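Fructose-1,6-bisphosphatase/inositol-1-monophosphatase (Thermotoga maritima, PDB 2P3N) hydrolyses, with magnesium, the 1-phosphate ester of fructose 1,6-bisphosphate and likewise inositol 1-phosphate and several other phosphorylated substrates. Local coordinates at residues G15-L18 and M19-G23; G83-N86 and F87-L91; N140-L143 and E144-V147; G236-H239 and D240-V243. All blocks are in the same frame, centred on the assembly; numbering follows the deposited sequence.

Contact 1 of 4, residues G15-L18 and M19-G23; sequences GHLL and MIHWG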
loop_
_atom_site.group_PDB
_atom_site.type_symbol
_atom_site.label_atom_id
_atom_site.label_comp_id
_atom_site.label_asym_id
_atom_site.label_seq_id
_atom_site.Cartn_x
_atom_site.Cartn_y
_atom_site.Cartn_z
ATOM N N GLY A 15 9.202 11.256 -1.901
ATOM C CA GLY A 15 8.404 10.698 -0.823
ATOM C C GLY A 15 9.057 9.487 -0.198
ATOM O O GLY A 15 8.928 9.252 1.010
ATOM N N HIS A 16 9.773 8.713 -1.012
ATOM C CA HIS A 16 10.447 7.511 -0.528
ATOM C C HIS A 16 11.643 7.810 0.366
ATOM O O HIS A 16 11.959 7.034 1.269
ATOM C CB HIS A 16 10.885 6.653 -1.708
ATOM C CG HIS A 16 9.744 6.048 -2.456
ATOM N ND1 HIS A 16 8.892 5.124 -1.890
ATOM C CD2 HIS A 16 9.293 6.255 -3.717
ATOM C CE1 HIS A 16 7.965 4.791 -2.769
ATOM N NE2 HIS A 16 8.185 5.463 -3.887
ATOM N N LEU A 17 12.317 8.927 0.111
ATOM C CA LEU A 17 13.457 9.299 0.923
ATOM C C LEU A 17 12.933 9.642 2.300
ATOM O O LEU A 17 13.590 9.376 3.298
ATOM C CB LEU A 17 14.165 10.512 0.339
ATOM C CG LEU A 17 15.053 11.228 1.352
ATOM C CD1 LEU A 17 16.261 10.373 1.640
ATOM C CD2 LEU A 17 15.459 12.581 0.818
ATOM N N LEU A 18 11.747 10.243 2.350
ATOM C CA LEU A 18 11.142 10.627 3.618
ATOM C C LEU A 18 10.725 9.398 4.406
ATOM O O LEU A 18 10.770 9.401 5.636
ATOM C CB LEU A 18 9.907 11.514 3.395
ATOM C CG LEU A 18 10.111 12.925 2.834
ATOM C CD1 LEU A 18 8.785 13.633 2.777
ATOM C CD2 LEU A 18 11.067 13.697 3.704
ATOM N N MET A 19 10.321 8.349 3.697
ATOM C CA MET A 19 9.892 7.122 4.347
ATOM C C MET A 19 11.041 6.433 5.066
ATOM O O MET A 19 10.840 5.738 6.062
ATOM C CB MET A 19 9.267 6.184 3.329
ATOM C CG MET A 19 7.901 6.639 2.865
ATOM S SD MET A 19 6.694 6.780 4.197
ATOM C CE MET A 19 6.172 5.090 4.311
ATOM N N ILE A 20 12.249 6.628 4.554
ATOM C CA ILE A 20 13.429 6.048 5.166
ATOM C C ILE A 20 13.556 6.560 6.599
ATOM O O ILE A 20 13.850 5.800 7.521
ATOM C CB ILE A 20 14.709 6.458 4.400
ATOM C CG1 ILE A 20 14.741 5.775 3.035
ATOM C CG2 ILE A 20 15.939 6.119 5.229
ATOM C CD1 ILE A 20 16.001 5.988 2.259
ATOM N N HIS A 21 13.286 7.846 6.775
ATOM C CA HIS A 21 13.435 8.504 8.058
ATOM C C HIS A 21 12.180 8.763 8.877
ATOM O O HIS A 21 12.257 9.297 9.988
ATOM C CB HIS A 21 14.160 9.822 7.817
ATOM C CG HIS A 21 15.443 9.664 7.059
ATOM N ND1 HIS A 21 16.606 9.217 7.650
ATOM C CD2 HIS A 21 15.729 9.827 5.745
ATOM C CE1 HIS A 21 17.550 9.106 6.734
ATOM N NE2 HIS A 21 17.044 9.471 5.570
ATOM N N TRP A 22 11.029 8.397 8.339
ATOM C CA TRP A 22 9.771 8.623 9.022
ATOM C C TRP A 22 9.814 8.106 10.460
ATOM O O TRP A 22 10.192 6.962 10.705
ATOM C CB TRP A 22 8.653 7.962 8.218
ATOM C CG TRP A 22 7.283 8.199 8.736
ATOM C CD1 TRP A 22 6.799 9.340 9.323
ATOM C CD2 TRP A 22 6.195 7.278 8.691
ATOM N NE1 TRP A 22 5.472 9.179 9.647
ATOM C CE2 TRP A 22 5.077 7.922 9.269
ATOM C CE3 TRP A 22 6.054 5.972 8.217
ATOM C CZ2 TRP A 22 3.833 7.295 9.389
ATOM C CZ3 TRP A 22 4.818 5.350 8.337
ATOM C CH2 TRP A 22 3.725 6.012 8.919
ATOM N N GLY A 23 9.443 8.976 11.402
ATOM C CA GLY A 23 9.442 8.634 12.814
ATOM C C GLY A 23 10.815 8.274 13.358
ATOM O O GLY A 23 10.945 7.924 14.527
#
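The imidazole of H21 is met from one helical turn back by L17: L17 O lies 3.3 Å from H21 CD2, oblique to the ring, and L17 CD1 comes within 4.1 Å of H21 NE2. One ring face is covered by the preceding residue, with I20 CG2 3.5 Å above the plane and over its centre. W22 CG is anti to the backbone N (chi1 -175°), which carries the indole off towards F94, their planes about 50° apart, while W22 NE1 bonds to L91 O. L17 and H21 sit toward the C-terminal end of helix 2-21, with W22 beyond it in the loop. Here M19 N donates to G15 O at 3.2 Å (138° at the hydrogen), I20 N makes weak bonds to both H16 O and L17 O, and H21 N a weak one to L18 O, so i+3 and i+4 spacings mix. With an alanine at H21 the ring that I20 CG2 covers is gone, and a gap would probably open beside L17 CD1. M19 CG rests 3.4 Å from G15 O, and H16 and M19 pack on M19 and H16 of the second subunit. L18 packs on I41 and A45 of helix 40-56.

Contact 2 of 4, residues G83-N86 and F87-L91; sequences GTIN and FVHGL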
loop_
_atom_site.group_PDB
_atom_site.type_symbol
_atom_site.label_atom_id
_atom_site.label_comp_id
_atom_site.label_asym_id
_atom_site.label_seq_id
_atom_site.Cartn_x
_atom_site.Cartn_y
_atom_site.Cartn_z
ATOM N N GLY A 83 4.159 19.125 7.818
ATOM C CA GLY A 83 3.730 18.286 8.922
ATOM C C GLY A 83 4.963 17.623 9.510
ATOM O O GLY A 83 4.972 16.425 9.794
ATOM N N THR A 84 6.012 18.423 9.692
ATOM C CA THR A 84 7.281 17.948 10.226
ATOM C C THR A 84 7.163 17.320 11.618
ATOM O O THR A 84 7.918 16.396 11.960
ATOM C CB THR A 84 8.317 19.095 10.263
ATOM O OG1 THR A 84 8.431 19.675 8.954
ATOM C CG2 THR A 84 9.676 18.569 10.697
ATOM N N ILE A 85 6.215 17.807 12.418
ATOM C CA ILE A 85 6.016 17.267 13.762
ATOM C C ILE A 85 5.520 15.835 13.643
ATOM O O ILE A 85 6.059 14.927 14.269
ATOM C CB ILE A 85 4.990 18.111 14.553
ATOM C CG1 ILE A 85 5.599 19.479 14.874
ATOM C CG2 ILE A 85 4.563 17.376 15.817
ATOM C CD1 ILE A 85 4.641 20.457 15.512
ATOM N N ASN A 86 4.484 15.645 12.834
ATOM C CA ASN A 86 3.927 14.321 12.606
ATOM C C ASN A 86 5.042 13.420 12.102
ATOM O O ASN A 86 5.278 12.332 12.636
ATOM C CB ASN A 86 2.835 14.394 11.545
ATOM C CG ASN A 86 1.495 14.759 12.115
ATOM O OD1 ASN A 86 0.534 14.956 11.376
ATOM N ND2 ASN A 86 1.412 14.843 13.437
ATOM N N PHE A 87 5.716 13.901 11.058
ATOM C CA PHE A 87 6.822 13.194 10.426
ATOM C C PHE A 87 7.823 12.668 11.460
ATOM O O PHE A 87 8.290 11.532 11.376
ATOM C CB PHE A 87 7.540 14.134 9.446
ATOM C CG PHE A 87 8.730 13.509 8.788
ATOM C CD1 PHE A 87 8.565 12.554 7.787
ATOM C CD2 PHE A 87 10.016 13.800 9.235
ATOM C CE1 PHE A 87 9.658 11.893 7.246
ATOM C CE2 PHE A 87 11.117 13.147 8.704
ATOM C CZ PHE A 87 10.939 12.188 7.707
ATOM N N VAL A 88 8.145 13.514 12.433
ATOM C CA VAL A 88 9.086 13.168 13.494
ATOM C C VAL A 88 8.541 12.137 14.475
ATOM O O VAL A 88 9.259 11.236 14.887
ATOM C CB VAL A 88 9.514 14.444 14.282
ATOM C CG1 VAL A 88 10.168 14.068 15.604
ATOM C CG2 VAL A 88 10.487 15.258 13.442
ATOM N N HIS A 89 7.274 12.253 14.840
ATOM C CA HIS A 89 6.709 11.318 15.800
ATOM C C HIS A 89 6.272 10.006 15.194
ATOM O O HIS A 89 6.027 9.033 15.914
ATOM C CB HIS A 89 5.553 11.968 16.558
ATOM C CG HIS A 89 6.005 12.961 17.586
ATOM N ND1 HIS A 89 5.686 12.848 18.919
ATOM C CD2 HIS A 89 6.775 14.068 17.476
ATOM C CE1 HIS A 89 6.240 13.843 19.588
ATOM N NE2 HIS A 89 6.906 14.598 18.735
ATOM N N GLY A 90 6.177 9.974 13.868
ATOM C CA GLY A 90 5.795 8.745 13.205
ATOM C C GLY A 90 4.361 8.684 12.744
ATOM O O GLY A 90 3.891 7.613 12.364
ATOM N N LEU A 91 3.653 9.808 12.791
ATOM C CA LEU A 91 2.275 9.833 12.316
ATOM C C LEU A 91 2.290 9.955 10.804
ATOM O O LEU A 91 3.099 10.695 10.237
ATOM C CB LEU A 91 1.508 11.003 12.909
ATOM C CG LEU A 91 1.105 10.778 14.360
ATOM C CD1 LEU A 91 0.610 12.084 14.976
ATOM C CD2 LEU A 91 0.043 9.698 14.408
#
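Helix 84-89 grows directly out of the DPIDGT signature of the inositol monophosphatase family, whose G83 and T84 probably bind substrate, as in relatives; G83 is its N-cap. The first turn closes with F87 N donating to G83 O at 2.9 Å and a nearly straight 174°. G83 has phi 114°, a backbone angle at which a side chain would collide with the carbonyl oxygen of the residue before. V88 N follows onto T84 O, tilted from the carbonyl plane, whereas H89 N lies in the plane of its acceptor, I85 O, at 3.0 Å. At the far end N86 O takes two donors, G90 N head-on at 2.8 Å and L91 N at 3.0 Å from 44° above the carbonyl plane; this last 6→1 bond and the positive phi of G90 recall a Schellman-type ending. The chain then folds L91 back across N86, whose CG meets L91 CB at 3.8 Å. T84 OG1 is held by D42 OD1. F87 packs on L18 and H21 of helix 2-21, I85 and V88 rest on I37 of strand 37-38, and H89 NE2 bonds to R169 NH1 of the third subunit.

Contact 3 of 4, residues N140-L143 and E144-V147; sequences NASL and EECV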
loop_
_atom_site.group_PDB
_atom_site.type_symbol
_atom_site.label_atom_id
_atom_site.label_comp_id
_atom_site.label_asym_id
_atom_site.label_seq_id
_atom_site.Cartn_x
_atom_site.Cartn_y
_atom_site.Cartn_z
ATOM N N ASN A 140 -22.315 18.047 0.986
ATOM C CA ASN A 140 -22.820 18.491 2.276
ATOM C C ASN A 140 -23.120 19.992 2.306
ATOM O O ASN A 140 -22.291 20.816 1.922
ATOM C CB ASN A 140 -21.810 18.121 3.361
ATOM C CG ASN A 140 -21.559 16.623 3.434
ATOM O OD1 ASN A 140 -20.688 16.158 4.172
ATOM N ND2 ASN A 140 -22.331 15.858 2.664
ATOM N N ALA A 141 -24.324 20.335 2.754
ATOM C CA ALA A 141 -24.750 21.731 2.842
ATOM C C ALA A 141 -25.158 22.110 4.270
ATOM O O ALA A 141 -25.266 23.292 4.600
ATOM C CB ALA A 141 -25.909 21.981 1.887
ATOM N N SER A 142 -25.394 21.103 5.106
ATOM C CA SER A 142 -25.768 21.335 6.494
ATOM C C SER A 142 -24.553 21.133 7.385
ATOM O O SER A 142 -23.895 20.100 7.335
ATOM C CB SER A 142 -26.875 20.379 6.936
ATOM O OG SER A 142 -27.182 20.570 8.310
ATOM N N LEU A 143 -24.266 22.126 8.207
ATOM C CA LEU A 143 -23.130 22.045 9.093
ATOM C C LEU A 143 -23.260 20.847 10.023
ATOM O O LEU A 143 -22.262 20.331 10.510
ATOM C CB LEU A 143 -23.022 23.325 9.916
ATOM C CG LEU A 143 -21.602 23.802 10.197
ATOM C CD1 LEU A 143 -20.987 24.334 8.910
ATOM C CD2 LEU A 143 -21.630 24.883 11.254
ATOM N N GLU A 144 -24.487 20.399 10.268
ATOM C CA GLU A 144 -24.705 19.266 11.165
ATOM C C GLU A 144 -24.234 17.952 10.562
ATOM O O GLU A 144 -23.873 17.022 11.283
ATOM C CB GLU A 144 -26.186 19.161 11.557
ATOM C CG GLU A 144 -27.158 18.767 10.433
ATOM C CD GLU A 144 -27.305 17.254 10.243
ATOM O OE1 GLU A 144 -28.262 16.836 9.548
ATOM O OE2 GLU A 144 -26.470 16.486 10.777
ATOM N N GLU A 145 -24.249 17.872 9.237
ATOM C CA GLU A 145 -23.803 16.669 8.548
ATOM C C GLU A 145 -22.418 16.941 7.961
ATOM O O GLU A 145 -22.046 16.371 6.930
ATOM C CB GLU A 145 -24.782 16.298 7.422
ATOM C CG GLU A 145 -24.889 17.334 6.301
ATOM C CD GLU A 145 -25.591 16.799 5.054
ATOM O OE1 GLU A 145 -25.095 15.816 4.456
ATOM O OE2 GLU A 145 -26.635 17.365 4.665
ATOM N N CYS A 146 -21.663 17.813 8.629
ATOM C CA CYS A 146 -20.328 18.199 8.173
ATOM C C CYS A 146 -19.172 17.847 9.094
ATOM O O CYS A 146 -19.333 17.729 10.304
ATOM C CB CYS A 146 -20.270 19.707 7.916
ATOM S SG CYS A 146 -20.848 20.238 6.305
ATOM N N VAL A 147 -17.997 17.691 8.493
ATOM C CA VAL A 147 -16.779 17.401 9.226
ATOM C C VAL A 147 -15.776 18.441 8.758
ATOM O O VAL A 147 -15.361 18.446 7.593
ATOM C CB VAL A 147 -16.250 15.989 8.933
ATOM C CG1 VAL A 147 -14.948 15.761 9.671
ATOM C CG2 VAL A 147 -17.270 14.965 9.381
#
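N140 lies across the end of E145, with N140 CG 3.8 Å from E145 OE1. The backbone of the same residue is near too, N140 CG being 3.5 Å from E145 O. The side chains cross obliquely, and the amide and carboxylate planes stand 34° apart, tilted and not parallel. From the same side chain N140 CB touches C146 SG at 3.8 Å, so the asparagine meets both the acid and the thiol. E145 is brought there by its first torsion: CG sits between the backbone N and the carbonyl carbon (chi1 63°), and the chain runs extended beyond it. On the way E145 CG passes S142 CB at 3.7 Å. The backbone shows why these residues meet, since the chain makes a short 3-10 turn at L143 and E144. E145 N donates to S142 O at 3.0 Å, reaching that oxygen from 56° above its carbonyl plane, and C146 N makes a weak bond of 3.2 Å to L143 O. Both bonds span three residues, the spacing expected of such a turn. C146 CB lies 3.3 Å from the same L143 O. The E145 side chain also touches R169. The turn delivers the chain into strand 147-150, where V147 pairs with D190; that strand runs between 170-172 and 191-195 in the five-stranded sheet. L143 packs on M164 and R167 of helix 156-167, and N140 and V147 rest on H89 of the third subunit.

Contact 4 of 4, residues G236-H239 and D240-V243; sequences GLIH and DEVV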
loop_
_atom_site.group_PDB
_atom_site.type_symbol
_atom_site.label_atom_id
_atom_site.label_comp_id
_atom_site.label_asym_id
_atom_site.label_seq_id
_atom_site.Cartn_x
_atom_site.Cartn_y
_atom_site.Cartn_z
ATOM N N GLY A 236 -18.020 25.068 -0.736
ATOM C CA GLY A 236 -18.783 26.158 -1.317
ATOM C C GLY A 236 -20.267 26.038 -1.016
ATOM O O GLY A 236 -21.085 26.662 -1.682
ATOM N N LEU A 237 -20.615 25.231 -0.017
ATOM C CA LEU A 237 -22.010 25.030 0.381
ATOM C C LEU A 237 -22.293 25.700 1.721
ATOM O O LEU A 237 -23.252 26.465 1.846
ATOM C CB LEU A 237 -22.334 23.534 0.486
ATOM C CG LEU A 237 -22.728 22.802 -0.797
ATOM C CD1 LEU A 237 -24.066 23.317 -1.259
ATOM C CD2 LEU A 237 -21.678 23.003 -1.880
ATOM N N ILE A 238 -21.457 25.408 2.718
ATOM C CA ILE A 238 -21.609 25.981 4.054
ATOM C C ILE A 238 -20.514 27.004 4.330
ATOM O O ILE A 238 -20.182 27.285 5.488
ATOM C CB ILE A 238 -21.544 24.892 5.149
ATOM C CG1 ILE A 238 -20.114 24.352 5.285
ATOM C CG2 ILE A 238 -22.515 23.786 4.827
ATOM C CD1 ILE A 238 -19.496 23.839 3.997
ATOM N N HIS A 239 -19.968 27.575 3.263
ATOM C CA HIS A 239 -18.900 28.546 3.412
ATOM C C HIS A 239 -19.219 29.651 4.429
ATOM O O HIS A 239 -18.572 29.744 5.479
ATOM C CB HIS A 239 -18.555 29.173 2.062
ATOM C CG HIS A 239 -17.150 29.685 1.994
ATOM N ND1 HIS A 239 -16.134 28.990 1.371
ATOM C CD2 HIS A 239 -16.576 30.783 2.539
ATOM C CE1 HIS A 239 -14.996 29.639 1.539
ATOM N NE2 HIS A 239 -15.236 30.730 2.244
ATOM N N ASP A 240 -20.221 30.477 4.124
ATOM C CA ASP A 240 -20.617 31.584 4.996
ATOM C C ASP A 240 -20.889 31.129 6.419
ATOM O O ASP A 240 -20.590 31.848 7.374
ATOM C CB ASP A 240 -21.842 32.290 4.417
ATOM C CG ASP A 240 -21.608 32.775 2.996
ATOM O OD1 ASP A 240 -20.556 33.412 2.749
ATOM O OD2 ASP A 240 -22.469 32.521 2.126
ATOM N N GLU A 241 -21.445 29.931 6.561
ATOM C CA GLU A 241 -21.725 29.388 7.883
ATOM C C GLU A 241 -20.416 29.355 8.680
ATOM O O GLU A 241 -20.413 29.509 9.910
ATOM C CB GLU A 241 -22.324 27.979 7.759
ATOM C CG GLU A 241 -23.844 27.917 7.960
ATOM C CD GLU A 241 -24.529 26.817 7.137
ATOM O OE1 GLU A 241 -24.731 27.013 5.914
ATOM O OE2 GLU A 241 -24.864 25.757 7.715
ATOM N N VAL A 242 -19.307 29.175 7.961
ATOM C CA VAL A 242 -17.970 29.128 8.561
ATOM C C VAL A 242 -17.338 30.529 8.680
ATOM O O VAL A 242 -16.780 30.875 9.727
ATOM C CB VAL A 242 -17.027 28.184 7.742
ATOM C CG1 VAL A 242 -15.590 28.299 8.233
ATOM C CG2 VAL A 242 -17.496 26.741 7.877
ATOM N N VAL A 243 -17.432 31.331 7.621
ATOM C CA VAL A 243 -16.870 32.677 7.646
ATOM C C VAL A 243 -17.273 33.364 8.946
ATOM O O VAL A 243 -16.460 34.027 9.585
ATOM C CB VAL A 243 -17.372 33.543 6.462
ATOM C CG1 VAL A 243 -16.694 34.898 6.497
ATOM C CG2 VAL A 243 -17.085 32.855 5.135
HETATM O O HOH W 1 -22.934 29.056 4.065
#
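H239 and V243 form the close part of this contact: V243 CG2 meets H239 CD2 at 3.4 Å, at the ring edge and near its plane. Turned opposite the backbone N at chi1 -155°, H239 CG carries the imidazole onto I232 and S234 of strand 230-234 and M215 and T217 of strand 215-217. Its backbone oxygen is gripped twice: V243 N reaches H239 O in the carbonyl plane at 2.9 Å (158° at the hydrogen), and V242 N comes from above the plane at 2.7 Å. Replacing H239 with an alanine takes away the ring edge that V243 CG2 meets and would probably open a gap over the two strands. D240, which is exposed, and the E241 carboxylate make the looser side. A water accepts from E241 N at 3.0 Å and donates to E241 OE1 at 3.3 Å, with a weaker link to L237 O. I238, buried and crossed by E241 at about a right angle, is the N-cap; it offers no polar side chain to cap amides, and its oxygen takes a weak bond from V242 N. This is the opening turn of C-terminal helix 239-253, laid on the five-stranded sheet of the layered alpha/beta fold of this phosphatase family.

In the fold
The four contacts fall into two pairs. Contacts 1 and 2 have centres 11 Å apart and meet through backbone and side chain, G23 N probably bonding to F87 O at 2.8 Å. Both lie near the metal site: magnesium is about 4 Å from the T84 side chain and about 9 Å from that of L18, which itself comes about 3 Å from the side chain of metal ligand I81. Contacts 3 and 4, with centres 10 Å apart, join where L143 CD1 packs on I238 CG1 at 3.7 Å. Between the pairs the centres are 29 to 37 Å apart, and contact 4 lies away from the annotated sites. Contacts 1, 2 and 3 all touch the third subunit of the tetramer.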